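Local atomic coordinates of BtGH115A (Bacteroides thetaiotaomicron, PDB entry 5BY3), a protein that acts as a family GH115 4-O-methyl-alpha-glucuronidase, removing alpha-linked 4-O-methyl-glucuronic acid from decorated arabinogalactans. Residues I342-V347 with V394-R399; Q417-Y422 with W452-V457; K480-V485 with E541-K546; R524-R529 with Y575-R580. All coordinates share one frame; numbering follows the deposited sequence.

Contact 1: residues I342-V347 with V394-R399; sequences IPYKEV and VSYWGR
Lys345 NZ is gripped by two phenol oxygens: it donates to Tyr396 OH across the contact at 3.2 Å and to Tyr344 OH, its neighbour in sequence, at 3.0 Å. Asp299 adds only a long, weak ion pair. The lysine and Tyr396 approach from opposite directions, and NZ reaches the Tyr396 ring at its edge, near the ring plane. A bend at the last torsion (chi4 106°) sets the ammonium nitrogen beside the Tyr344 hydroxyl while the chain still reaches Tyr396. The same chain lies along Tyr344, with Lys345 CG 3.6 Å above one face of that ring. Tyr344 OH also touches the edge of Tyr396, 3.7 Å from CE1. A leucine in place of Lys345 would probably leave both phenol oxygens without this shared donor and free the Tyr396 hydroxyl end from its link to the other loop. Across from the lysine, Gly398 has no CB, and one built there would collide with Tyr396 OH. The backbone of Tyr344-Val347 fits a type II' beta turn. The two loops follow strands 339-341 and 388-393, which flank strand 362-366 in the parallel sheet of the TIM barrel. They therefore lie at the C-terminal end of the strands, where such barrels usually carry their active site, with the Tyr396 side chain about 10 Å from the bound nickel and helix 347-352 starting at the turn's last residue, Val347.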
loop_
_atom_site.group_PDB
_atom_site.type_symbol
_atom_site.label_atom_id
_atom_site.label_comp_id
_atom_site.label_asym_id
_atom_site.label_seq_id
_atom_site.Cartn_x
_atom_site.Cartn_y
_atom_site.Cartn_z
ATOM N N ILE A 342 16.701 7.525 0.938
ATOM C CA ILE A 342 15.255 7.793 1.054
ATOM C C ILE A 342 14.996 9.202 1.567
ATOM O O ILE A 342 15.026 9.415 2.779
ATOM C CB ILE A 342 14.516 6.765 1.957
ATOM C CG1 ILE A 342 14.970 5.355 1.616
ATOM C CG2 ILE A 342 12.980 6.866 1.780
ATOM C CD1 ILE A 342 14.720 4.375 2.710
ATOM N N PRO A 343 14.769 10.169 0.646
ATOM C CA PRO A 343 14.420 11.553 1.032
ATOM C C PRO A 343 12.898 11.728 1.346
ATOM O O PRO A 343 12.096 12.200 0.529
ATOM C CB PRO A 343 14.913 12.389 -0.151
ATOM C CG PRO A 343 14.854 11.461 -1.325
ATOM C CD PRO A 343 14.881 10.036 -0.820
ATOM N N TYR A 344 12.543 11.274 2.541
ATOM C CA TYR A 344 11.212 11.327 3.113
ATOM C C TYR A 344 11.136 12.577 3.995
ATOM O O TYR A 344 12.150 12.975 4.608
ATOM C CB TYR A 344 11.022 10.056 3.947
ATOM C CG TYR A 344 9.749 9.932 4.729
ATOM C CD1 TYR A 344 8.503 9.891 4.097
ATOM C CD2 TYR A 344 9.789 9.840 6.112
ATOM C CE1 TYR A 344 7.325 9.764 4.838
ATOM C CE2 TYR A 344 8.629 9.701 6.872
ATOM C CZ TYR A 344 7.393 9.665 6.244
ATOM O OH TYR A 344 6.249 9.528 7.025
ATOM N N LYS A 345 9.936 13.170 4.074
ATOM C CA LYS A 345 9.669 14.404 4.857
ATOM C C LYS A 345 10.741 15.485 4.548
ATOM O O LYS A 345 10.909 15.804 3.365
ATOM C CB LYS A 345 9.449 14.098 6.360
ATOM C CG LYS A 345 8.145 13.351 6.685
ATOM C CD LYS A 345 7.840 13.387 8.187
ATOM C CE LYS A 345 6.379 13.101 8.515
ATOM N NZ LYS A 345 6.110 11.747 9.097
ATOM N N GLU A 346 11.504 15.972 5.543
ATOM C CA GLU A 346 12.400 17.155 5.377
ATOM C C GLU A 346 13.677 16.850 4.572
ATOM O O GLU A 346 14.391 17.780 4.159
ATOM C CB GLU A 346 12.780 17.772 6.737
ATOM C CG GLU A 346 13.975 17.103 7.460
ATOM C CD GLU A 346 13.704 15.653 7.913
ATOM O OE1 GLU A 346 12.543 15.316 8.255
ATOM O OE2 GLU A 346 14.655 14.834 7.963
ATOM N N VAL A 347 13.972 15.556 4.393
ATOM C CA VAL A 347 15.153 15.135 3.646
ATOM C C VAL A 347 15.013 15.360 2.126
ATOM O O VAL A 347 16.023 15.565 1.437
ATOM C CB VAL A 347 15.781 13.767 4.140
ATOM C CG1 VAL A 347 14.748 12.752 4.592
ATOM C CG2 VAL A 347 16.757 13.141 3.144
ATOM N N VAL A 394 -0.242 2.710 2.733
ATOM C CA VAL A 394 -1.689 2.366 2.882
ATOM C C VAL A 394 -2.115 2.399 4.361
ATOM O O VAL A 394 -3.235 2.070 4.712
ATOM C CB VAL A 394 -2.115 1.025 2.212
ATOM C CG1 VAL A 394 -1.964 1.093 0.686
ATOM C CG2 VAL A 394 -1.367 -0.154 2.805
ATOM N N SER A 395 -1.189 2.850 5.209
ATOM C CA SER A 395 -1.419 3.037 6.647
ATOM C C SER A 395 -0.511 4.168 7.180
ATOM O O SER A 395 0.592 4.361 6.689
ATOM C CB SER A 395 -1.189 1.715 7.383
ATOM O OG SER A 395 -1.276 1.912 8.772
ATOM N N TYR A 396 -0.972 4.933 8.159
ATOM C CA TYR A 396 -0.130 6.013 8.631
ATOM C C TYR A 396 -0.478 6.536 9.997
ATOM O O TYR A 396 -1.647 6.557 10.390
ATOM C CB TYR A 396 -0.172 7.153 7.617
ATOM C CG TYR A 396 0.630 8.358 7.953
ATOM C CD1 TYR A 396 2.010 8.306 7.960
ATOM C CD2 TYR A 396 0.005 9.573 8.241
ATOM C CE1 TYR A 396 2.774 9.429 8.271
ATOM C CE2 TYR A 396 0.757 10.715 8.512
ATOM C CZ TYR A 396 2.149 10.629 8.539
ATOM O OH TYR A 396 2.920 11.744 8.782
ATOM N N TRP A 397 0.547 6.990 10.703
ATOM C CA TRP A 397 0.366 7.736 11.966
ATOM C C TRP A 397 0.944 9.117 11.728
ATOM O O TRP A 397 2.122 9.233 11.436
ATOM C CB TRP A 397 1.084 6.994 13.114
ATOM C CG TRP A 397 1.438 7.795 14.373
ATOM C CD1 TRP A 397 1.241 9.142 14.608
ATOM C CD2 TRP A 397 2.060 7.287 15.541
ATOM N NE1 TRP A 397 1.688 9.490 15.847
ATOM C CE2 TRP A 397 2.214 8.385 16.447
ATOM C CE3 TRP A 397 2.509 6.008 15.927
ATOM C CZ2 TRP A 397 2.785 8.240 17.725
ATOM C CZ3 TRP A 397 3.099 5.853 17.216
ATOM C CH2 TRP A 397 3.224 6.970 18.098
ATOM N N GLY A 398 0.116 10.155 11.822
ATOM C CA GLY A 398 0.577 11.518 11.598
ATOM C C GLY A 398 -0.520 12.490 11.265
ATOM O O GLY A 398 -1.687 12.166 11.439
ATOM N N ARG A 399 -0.116 13.681 10.806
ATOM C CA ARG A 399 -0.979 14.799 10.489
ATOM C C ARG A 399 -1.409 14.745 9.019
ATOM O O ARG A 399 -0.651 14.253 8.189
ATOM C CB ARG A 399 -0.213 16.118 10.668
ATOM C CG ARG A 399 0.887 16.326 9.610
ATOM C CD ARG A 399 1.705 17.553 9.898
ATOM N NE ARG A 399 2.497 17.313 11.092
ATOM C CZ ARG A 399 3.294 18.198 11.673
ATOM N NH1 ARG A 399 3.453 19.438 11.195
ATOM N NH2 ARG A 399 3.945 17.816 12.741
#

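Contact 2: residues Q417-Y422 with W452-V457; sequences QMKQAY and WNLDKV
Lys419 and Leu454 bring the two backbones closest, their CA atoms 7.7 Å apart, where the side of helix 411-423 faces the first turn of helix 454-459. Asn453 is the N-cap of that second helix: its OD1 accepts from Lys456 N at 3.3 Å, a fairly straight bond (159° at the hydrogen) in which the donor stands well above the carbonyl plane. Leu454, directly after the cap, carries the contact and contributes 92 of the 159 Å² buried. Its CD1 lies obliquely against the root of Tyr422, 3.4 Å from CD2 and nearly as close to CG and CB, as the two side chains run alongside one another, pointing opposite ways. The other branch, CD2, meets Lys419 CD at 4.1 Å. Here the lysine chain lies roughly perpendicular to the leucine and, bent at chi2 (88°), carries NZ on to a hydrogen bond with Ser458 OG. A serine in place of Tyr422 would probably open a gap beside Leu454 CD1 where the ring lay. Helix 411-423 joins strands 388-393 and 429-433 in a beta-alpha-beta unit of the TIM barrel, and Tyr422 also touches Trp430 on the latter strand. No hydrogen bond joins the two segments, so their shared surface is apolar packing; the Asn453 cap stays within the second helix, while the Lys419 bond to Ser458 adds a polar link between the helices.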
loop_
_atom_site.group_PDB
_atom_site.type_symbol
_atom_site.label_atom_id
_atom_site.label_comp_id
_atom_site.label_asym_id
_atom_site.label_seq_id
_atom_site.Cartn_x
_atom_site.Cartn_y
_atom_site.Cartn_z
ATOM N N GLN A 417 -1.687 6.159 -9.122
ATOM C CA GLN A 417 -0.453 6.708 -8.657
ATOM C C GLN A 417 0.714 5.801 -9.005
ATOM O O GLN A 417 1.751 6.296 -9.456
ATOM C CB GLN A 417 -0.500 7.006 -7.160
ATOM C CG GLN A 417 -1.251 8.297 -6.797
ATOM C CD GLN A 417 -0.519 9.546 -7.290
ATOM O OE1 GLN A 417 -1.061 10.332 -8.092
ATOM N NE2 GLN A 417 0.737 9.725 -6.827
HETATM N N MSE A 418 0.530 4.493 -8.833
HETATM C CA MSE A 418 1.635 3.536 -8.949
HETATM C C MSE A 418 1.912 3.213 -10.397
HETATM O O MSE A 418 3.060 2.984 -10.763
HETATM C CB MSE A 418 1.449 2.224 -8.157
HETATM C CG MSE A 418 1.385 2.423 -6.659
HETATM SE SE MSE A 418 2.945 3.352 -5.913
HETATM C CE MSE A 418 4.295 2.015 -6.439
ATOM N N LYS A 419 0.868 3.164 -11.212
ATOM C CA LYS A 419 1.018 3.091 -12.670
ATOM C C LYS A 419 1.835 4.302 -13.149
ATOM O O LYS A 419 2.837 4.133 -13.857
ATOM C CB LYS A 419 -0.352 3.024 -13.354
ATOM C CG LYS A 419 -0.377 3.288 -14.844
ATOM C CD LYS A 419 -0.151 2.025 -15.664
ATOM C CE LYS A 419 -0.151 2.335 -17.159
ATOM N NZ LYS A 419 0.270 1.129 -17.925
ATOM N N GLN A 420 1.443 5.498 -12.725
ATOM C CA GLN A 420 2.210 6.679 -13.060
ATOM C C GLN A 420 3.657 6.556 -12.600
ATOM O O GLN A 420 4.561 6.864 -13.372
ATOM C CB GLN A 420 1.559 7.971 -12.572
ATOM C CG GLN A 420 2.153 9.225 -13.222
ATOM C CD GLN A 420 1.264 10.442 -13.074
ATOM O OE1 GLN A 420 0.969 10.871 -11.959
ATOM N NE2 GLN A 420 0.838 11.010 -14.194
ATOM N N ALA A 421 3.877 6.064 -11.383
ATOM C CA ALA A 421 5.230 5.856 -10.867
ATOM C C ALA A 421 6.093 4.961 -11.775
ATOM O O ALA A 421 7.243 5.317 -12.095
ATOM C CB ALA A 421 5.185 5.302 -9.446
ATOM N N TYR A 422 5.551 3.818 -12.212
ATOM C CA TYR A 422 6.313 2.969 -13.111
ATOM C C TYR A 422 6.604 3.668 -14.447
ATOM O O TYR A 422 7.754 3.662 -14.928
ATOM C CB TYR A 422 5.642 1.632 -13.307
ATOM C CG TYR A 422 6.451 0.620 -14.115
ATOM C CD1 TYR A 422 7.300 -0.289 -13.480
ATOM C CD2 TYR A 422 6.343 0.558 -15.522
ATOM C CE1 TYR A 422 8.029 -1.230 -14.216
ATOM C CE2 TYR A 422 7.049 -0.382 -16.261
ATOM C CZ TYR A 422 7.889 -1.264 -15.609
ATOM O OH TYR A 422 8.582 -2.183 -16.343
ATOM N N TRP A 452 4.826 -7.038 -9.575
ATOM C CA TRP A 452 5.242 -8.290 -10.185
ATOM C C TRP A 452 5.002 -8.309 -11.691
ATOM O O TRP A 452 5.865 -8.787 -12.443
ATOM C CB TRP A 452 4.631 -9.510 -9.499
ATOM C CG TRP A 452 4.985 -10.800 -10.243
ATOM C CD1 TRP A 452 4.193 -11.471 -11.109
ATOM C CD2 TRP A 452 6.234 -11.510 -10.214
ATOM N NE1 TRP A 452 4.839 -12.572 -11.589
ATOM C CE2 TRP A 452 6.100 -12.618 -11.072
ATOM C CE3 TRP A 452 7.458 -11.305 -9.552
ATOM C CZ2 TRP A 452 7.150 -13.526 -11.317
ATOM C CZ3 TRP A 452 8.506 -12.232 -9.768
ATOM C CH2 TRP A 452 8.341 -13.315 -10.655
ATOM N N ASN A 453 3.831 -7.826 -12.126
ATOM C CA ASN A 453 3.462 -7.786 -13.542
ATOM C C ASN A 453 2.472 -6.683 -13.775
ATOM O O ASN A 453 1.265 -6.911 -13.719
ATOM C CB ASN A 453 2.875 -9.119 -14.006
ATOM C CG ASN A 453 2.752 -9.230 -15.533
ATOM O OD1 ASN A 453 2.740 -8.226 -16.280
ATOM N ND2 ASN A 453 2.672 -10.469 -16.009
ATOM N N LEU A 454 2.989 -5.481 -14.035
ATOM C CA LEU A 454 2.167 -4.294 -14.344
ATOM C C LEU A 454 1.215 -4.445 -15.588
ATOM O O LEU A 454 0.039 -3.990 -15.551
ATOM C CB LEU A 454 3.075 -3.054 -14.481
ATOM C CG LEU A 454 2.635 -1.694 -13.919
ATOM C CD1 LEU A 454 3.305 -0.594 -14.692
ATOM C CD2 LEU A 454 1.141 -1.408 -13.922
ATOM N N ASP A 455 1.709 -5.074 -16.665
ATOM C CA ASP A 455 0.915 -5.225 -17.898
ATOM C C ASP A 455 -0.364 -6.003 -17.630
ATOM O O ASP A 455 -1.430 -5.616 -18.118
ATOM C CB ASP A 455 1.698 -5.871 -19.076
ATOM C CG ASP A 455 3.009 -5.121 -19.456
ATOM O OD1 ASP A 455 3.068 -3.859 -19.510
ATOM O OD2 ASP A 455 4.003 -5.835 -19.716
ATOM N N LYS A 456 -0.268 -7.075 -16.838
ATOM C CA LYS A 456 -1.423 -7.892 -16.551
ATOM C C LYS A 456 -2.465 -7.054 -15.817
ATOM O O LYS A 456 -3.583 -6.912 -16.306
ATOM C CB LYS A 456 -1.051 -9.140 -15.781
ATOM C CG LYS A 456 -2.186 -10.167 -15.696
ATOM C CD LYS A 456 -1.709 -11.453 -15.024
ATOM C CE LYS A 456 -2.810 -12.508 -14.954
ATOM N NZ LYS A 456 -3.749 -12.240 -13.833
ATOM N N VAL A 457 -2.076 -6.437 -14.706
ATOM C CA VAL A 457 -2.959 -5.550 -13.960
ATOM C C VAL A 457 -3.491 -4.446 -14.884
ATOM O O VAL A 457 -4.708 -4.213 -14.911
ATOM C CB VAL A 457 -2.259 -4.974 -12.699
ATOM C CG1 VAL A 457 -3.128 -3.929 -11.998
ATOM C CG2 VAL A 457 -1.853 -6.093 -11.739
#

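Contact 3: residues K480-V485 with E541-K546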
loop_
_atom_site.group_PDB
_atom_site.type_symbol
_atom_site.label_atom_id
_atom_site.label_comp_id
_atom_site.label_asym_id
_atom_site.label_seq_id
_atom_site.Cartn_x
_atom_site.Cartn_y
_atom_site.Cartn_z
ATOM N N LYS A 480 -20.690 -11.928 -6.704
ATOM C CA LYS A 480 -21.658 -11.338 -7.610
ATOM C C LYS A 480 -22.424 -10.264 -6.858
ATOM O O LYS A 480 -22.822 -9.244 -7.425
ATOM C CB LYS A 480 -22.620 -12.414 -8.141
ATOM C CG LYS A 480 -23.182 -12.163 -9.547
ATOM C CD LYS A 480 -24.319 -13.152 -9.805
ATOM C CE LYS A 480 -25.479 -12.566 -10.610
ATOM N NZ LYS A 480 -25.592 -13.181 -11.967
ATOM N N THR A 481 -22.621 -10.495 -5.575
ATOM C CA THR A 481 -23.359 -9.519 -4.795
ATOM C C THR A 481 -22.350 -8.514 -4.180
ATOM O O THR A 481 -22.642 -7.319 -4.054
ATOM C CB THR A 481 -24.350 -10.177 -3.774
ATOM O OG1 THR A 481 -23.908 -9.988 -2.430
ATOM C CG2 THR A 481 -24.571 -11.720 -4.036
ATOM N N ILE A 482 -21.148 -8.998 -3.879
ATOM C CA ILE A 482 -20.201 -8.270 -3.046
ATOM C C ILE A 482 -19.312 -7.251 -3.789
ATOM O O ILE A 482 -18.896 -6.269 -3.191
ATOM C CB ILE A 482 -19.395 -9.271 -2.161
ATOM C CG1 ILE A 482 -20.277 -9.832 -1.035
ATOM C CG2 ILE A 482 -18.131 -8.675 -1.571
ATOM C CD1 ILE A 482 -21.319 -8.884 -0.454
ATOM N N LEU A 483 -19.042 -7.482 -5.074
ATOM C CA LEU A 483 -18.196 -6.601 -5.879
ATOM C C LEU A 483 -18.615 -5.143 -5.790
ATOM O O LEU A 483 -17.769 -4.281 -5.592
ATOM C CB LEU A 483 -18.091 -7.056 -7.363
ATOM C CG LEU A 483 -17.534 -6.088 -8.443
ATOM C CD1 LEU A 483 -16.107 -5.609 -8.191
ATOM C CD2 LEU A 483 -17.588 -6.743 -9.787
ATOM N N SER A 484 -19.905 -4.879 -5.973
ATOM C CA SER A 484 -20.422 -3.508 -5.925
ATOM C C SER A 484 -20.376 -2.946 -4.503
ATOM O O SER A 484 -20.187 -1.760 -4.321
ATOM C CB SER A 484 -21.848 -3.418 -6.496
ATOM O OG SER A 484 -22.788 -3.985 -5.591
ATOM N N VAL A 485 -20.547 -3.805 -3.509
ATOM C CA VAL A 485 -20.363 -3.416 -2.098
ATOM C C VAL A 485 -18.946 -2.918 -1.764
ATOM O O VAL A 485 -18.785 -1.855 -1.135
ATOM C CB VAL A 485 -20.801 -4.533 -1.159
ATOM C CG1 VAL A 485 -20.264 -4.331 0.229
ATOM C CG2 VAL A 485 -22.323 -4.604 -1.159
ATOM N N GLU A 541 -24.762 -8.763 5.248
ATOM C CA GLU A 541 -25.478 -9.649 6.175
ATOM C C GLU A 541 -26.186 -10.778 5.428
ATOM O O GLU A 541 -26.059 -11.950 5.808
ATOM C CB GLU A 541 -26.489 -8.850 7.015
ATOM C CG GLU A 541 -26.874 -9.500 8.342
ATOM C CD GLU A 541 -25.743 -9.556 9.348
ATOM O OE1 GLU A 541 -24.945 -8.611 9.426
ATOM O OE2 GLU A 541 -25.650 -10.554 10.088
ATOM N N LYS A 542 -26.899 -10.415 4.359
ATOM C CA LYS A 542 -27.636 -11.385 3.551
ATOM C C LYS A 542 -26.712 -12.363 2.836
ATOM O O LYS A 542 -26.996 -13.555 2.837
ATOM C CB LYS A 542 -28.587 -10.724 2.545
ATOM C CG LYS A 542 -29.738 -9.912 3.157
ATOM C CD LYS A 542 -30.847 -9.665 2.117
ATOM C CE LYS A 542 -31.135 -8.188 1.842
ATOM N NZ LYS A 542 -32.217 -7.598 2.674
ATOM N N ALA A 543 -25.615 -11.871 2.249
ATOM C CA ALA A 543 -24.716 -12.709 1.449
ATOM C C ALA A 543 -23.855 -13.691 2.291
ATOM O O ALA A 543 -23.296 -14.622 1.729
ATOM C CB ALA A 543 -23.863 -11.864 0.518
ATOM N N ALA A 544 -23.823 -13.497 3.626
ATOM C CA ALA A 544 -23.116 -14.332 4.604
ATOM C C ALA A 544 -23.366 -15.838 4.514
ATOM O O ALA A 544 -22.409 -16.634 4.537
ATOM C CB ALA A 544 -23.408 -13.850 6.012
ATOM N N SER A 545 -24.640 -16.238 4.424
ATOM C CA SER A 545 -24.989 -17.665 4.326
ATOM C C SER A 545 -24.716 -18.283 2.927
ATOM O O SER A 545 -24.560 -19.485 2.819
ATOM C CB SER A 545 -26.402 -17.930 4.860
ATOM O OG SER A 545 -27.329 -16.983 4.353
ATOM N N LYS A 546 -24.594 -17.463 1.884
ATOM C CA LYS A 546 -24.124 -17.934 0.548
ATOM C C LYS A 546 -22.556 -18.120 0.377
ATOM O O LYS A 546 -22.012 -18.210 -0.754
ATOM C CB LYS A 546 -24.764 -17.076 -0.582
ATOM C CG LYS A 546 -24.009 -15.810 -1.028
ATOM C CD LYS A 546 -24.870 -14.766 -1.755
ATOM C CE LYS A 546 -25.387 -15.223 -3.118
ATOM N NZ LYS A 546 -26.494 -16.213 -3.036
#
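Thr481 CB points toward the 541-546 segment and divides into two branches with different partners. OG1 rests 3.5 Å from Ala543 CB, a van der Waals contact without a hydrogen bond across the pair. CG2 meets the aliphatic part of Lys546 tip to tip, 3.7 Å from CE and 3.8 Å from CD. A first torsion of 110°, well off a staggered value, sets the two branches in these directions. The backbones come within 7.1 Å here, between the CA atoms of Thr481 and Ala543. Helices 476-495 and 523-543 run in roughly opposite directions, part of the helical region that follows the TIM barrel in the chain; Tyr555 and Val559 of helix 552-580 pack on Ile482 as a third member. Beside the threonine, Ile482 CD1 lies 4.0 Å from Ala543 CB, so the Ala543 methyl touches both Thr481 and Ile482. In Lys546 the bend at chi3 (-67°) brings CE to the threonine methyl, and the one at chi4 sets NZ.

Contact 4: residues R524-R529 with Y575-R580; sequences REINER and YAQLAR
Ile526 and Leu578 mark the closest backbone approach, CA to CA 8.6 Å, of an antiparallel helix pair in the helical region beyond the barrel. The axes of the two short segments lie 11.1 Å apart, with 148° between their N-to-C directions. The apolar part is Ile526 CG2 against Leu578 CD2 at 4.2 Å, a modest touch consistent with the wide axis spacing; Leu574, one turn earlier on helix 552-580, packs on Ile526 as well. Mixed contacts come next. Ile526 CD1 reaches the amide end of Gln577, 3.6 Å from NE2, the two chains crossing at a slant. Gln577 can meet it because CG stands opposite the backbone N (chi1 169°) and the chain runs extended beyond it, and its OE1 is fixed by a hydrogen bond from Leu519 N. Asn527 OD1 adds a looser touch on Leu578 CD1. No hydrogen bond joins the segments. The charged groups find partners away from the interface: Arg580 pairs with Asp518, and Arg524 NH1 with Asp640. Arg524 also meets Glu528 one turn on by charge alone: OE1 stands 3.6 Å from NH2 but on the face of the guanidinium, with no N-H directed at it.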
loop_
_atom_site.group_PDB
_atom_site.type_symbol
_atom_site.label_atom_id
_atom_site.label_comp_id
_atom_site.label_asym_id
_atom_site.label_seq_id
_atom_site.Cartn_x
_atom_site.Cartn_y
_atom_site.Cartn_z
ATOM N N ARG A 524 -29.538 16.433 4.539
ATOM C CA ARG A 524 -29.817 15.619 3.355
ATOM C C ARG A 524 -28.607 14.724 2.985
ATOM O O ARG A 524 -28.736 13.501 2.964
ATOM C CB ARG A 524 -30.326 16.502 2.201
ATOM C CG ARG A 524 -30.643 15.763 0.910
ATOM C CD ARG A 524 -30.717 16.749 -0.238
ATOM N NE ARG A 524 -29.998 16.277 -1.435
ATOM C CZ ARG A 524 -28.691 16.440 -1.689
ATOM N NH1 ARG A 524 -27.893 17.066 -0.828
ATOM N NH2 ARG A 524 -28.170 15.964 -2.821
ATOM N N GLU A 525 -27.433 15.327 2.779
ATOM C CA GLU A 525 -26.171 14.586 2.502
ATOM C C GLU A 525 -25.824 13.538 3.583
ATOM O O GLU A 525 -25.313 12.460 3.277
ATOM C CB GLU A 525 -24.988 15.564 2.323
ATOM C CG GLU A 525 -25.025 16.384 1.033
ATOM C CD GLU A 525 -24.118 17.638 1.018
ATOM O OE1 GLU A 525 -23.821 18.228 2.082
ATOM O OE2 GLU A 525 -23.737 18.085 -0.097
ATOM N N ILE A 526 -26.119 13.859 4.842
ATOM C CA ILE A 526 -25.851 12.946 5.953
ATOM C C ILE A 526 -26.757 11.722 5.857
ATOM O O ILE A 526 -26.270 10.580 5.880
ATOM C CB ILE A 526 -25.985 13.658 7.315
ATOM C CG1 ILE A 526 -24.839 14.637 7.514
ATOM C CG2 ILE A 526 -26.003 12.660 8.456
ATOM C CD1 ILE A 526 -25.104 15.675 8.576
ATOM N N ASN A 527 -28.063 11.974 5.707
ATOM C CA ASN A 527 -29.070 10.915 5.501
ATOM C C ASN A 527 -28.769 10.037 4.310
ATOM O O ASN A 527 -28.815 8.810 4.427
ATOM C CB ASN A 527 -30.471 11.512 5.370
ATOM C CG ASN A 527 -30.977 12.048 6.688
ATOM O OD1 ASN A 527 -30.543 11.601 7.731
ATOM N ND2 ASN A 527 -31.875 13.011 6.642
ATOM N N GLU A 528 -28.444 10.680 3.191
ATOM C CA GLU A 528 -28.052 9.995 1.968
ATOM C C GLU A 528 -26.858 9.056 2.248
ATOM O O GLU A 528 -26.909 7.875 1.900
ATOM C CB GLU A 528 -27.801 11.033 0.863
ATOM C CG GLU A 528 -27.543 10.487 -0.531
ATOM C CD GLU A 528 -27.613 11.557 -1.615
ATOM O OE1 GLU A 528 -27.980 12.716 -1.309
ATOM O OE2 GLU A 528 -27.307 11.236 -2.792
ATOM N N ARG A 529 -25.841 9.544 2.966
ATOM C CA ARG A 529 -24.653 8.750 3.303
ATOM C C ARG A 529 -25.042 7.639 4.293
ATOM O O ARG A 529 -24.667 6.468 4.106
ATOM C CB ARG A 529 -23.502 9.657 3.841
ATOM C CG ARG A 529 -22.139 8.974 4.088
ATOM C CD ARG A 529 -21.047 9.903 4.655
ATOM N NE ARG A 529 -19.826 9.192 5.107
ATOM C CZ ARG A 529 -18.786 8.852 4.318
ATOM N NH1 ARG A 529 -18.756 9.182 3.009
ATOM N NH2 ARG A 529 -17.751 8.197 4.850
ATOM N N TYR A 575 -24.921 10.099 13.566
ATOM C CA TYR A 575 -26.046 10.242 14.512
ATOM C C TYR A 575 -25.680 11.246 15.595
ATOM O O TYR A 575 -26.499 12.050 15.992
ATOM C CB TYR A 575 -26.420 8.931 15.200
ATOM C CG TYR A 575 -27.008 7.814 14.341
ATOM C CD1 TYR A 575 -27.849 8.085 13.256
ATOM C CD2 TYR A 575 -26.772 6.460 14.688
ATOM C CE1 TYR A 575 -28.379 7.058 12.487
ATOM C CE2 TYR A 575 -27.311 5.417 13.941
ATOM C CZ TYR A 575 -28.118 5.712 12.843
ATOM O OH TYR A 575 -28.644 4.662 12.102
ATOM N N ALA A 576 -24.427 11.190 16.055
ATOM C CA ALA A 576 -23.894 12.155 17.003
ATOM C C ALA A 576 -24.042 13.598 16.502
ATOM O O ALA A 576 -24.398 14.509 17.296
ATOM C CB ALA A 576 -22.440 11.837 17.307
ATOM N N GLN A 577 -23.784 13.802 15.197
ATOM C CA GLN A 577 -23.894 15.140 14.610
ATOM C C GLN A 577 -25.366 15.584 14.547
ATOM O O GLN A 577 -25.686 16.738 14.871
ATOM C CB GLN A 577 -23.222 15.224 13.241
ATOM C CG GLN A 577 -23.528 16.509 12.479
ATOM C CD GLN A 577 -22.528 16.818 11.391
ATOM O OE1 GLN A 577 -21.450 16.228 11.328
ATOM N NE2 GLN A 577 -22.873 17.756 10.534
ATOM N N LEU A 578 -26.245 14.665 14.130
ATOM C CA LEU A 578 -27.695 14.915 14.125
ATOM C C LEU A 578 -28.217 15.149 15.540
ATOM O O LEU A 578 -29.046 16.031 15.719
ATOM C CB LEU A 578 -28.464 13.796 13.451
ATOM C CG LEU A 578 -28.200 13.522 11.972
ATOM C CD1 LEU A 578 -28.834 12.198 11.625
ATOM C CD2 LEU A 578 -28.670 14.643 11.060
ATOM N N ALA A 579 -27.669 14.422 16.523
ATOM C CA ALA A 579 -28.035 14.554 17.937
ATOM C C ALA A 579 -27.679 15.895 18.586
ATOM O O ALA A 579 -28.502 16.445 19.315
ATOM C CB ALA A 579 -27.455 13.401 18.749
ATOM N N ARG A 580 -26.458 16.390 18.348
ATOM C CA ARG A 580 -26.036 17.753 18.730
ATOM C C ARG A 580 -27.028 18.811 18.291
ATOM O O ARG A 580 -27.207 19.801 18.988
ATOM C CB ARG A 580 -24.658 18.115 18.115
ATOM C CG ARG A 580 -23.451 17.504 18.827
ATOM C CD ARG A 580 -22.134 18.161 18.410
ATOM N NE ARG A 580 -21.760 17.896 17.008
ATOM C CZ ARG A 580 -21.103 16.818 16.588
ATOM N NH1 ARG A 580 -20.736 15.851 17.439
ATOM N NH2 ARG A 580 -20.826 16.689 15.305
#

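In the fold
Followed from the N terminus, contact 1 comes first, bringing together two strand-following loops 46 residues apart at the C-terminal ends of barrel strands. Contact 2 opens after it, in series, and spans 29 residues on the barrel's helical layer; its centre is 22 Å from that of contact 1. All four of their segments lie within the glycosyl hydrolase family 115 range. Contacts 3 and 4, closing spans of 55 and 45 residues, follow and cross: 480-485, 524-529, 541-546 and 575-580 alternate along the chain. They share helix 523-543, whose C-terminal part faces helix 476-495 in contact 3 and whose N-terminal part faces helix 552-580 in contact 4. Their centres are 26 Å apart.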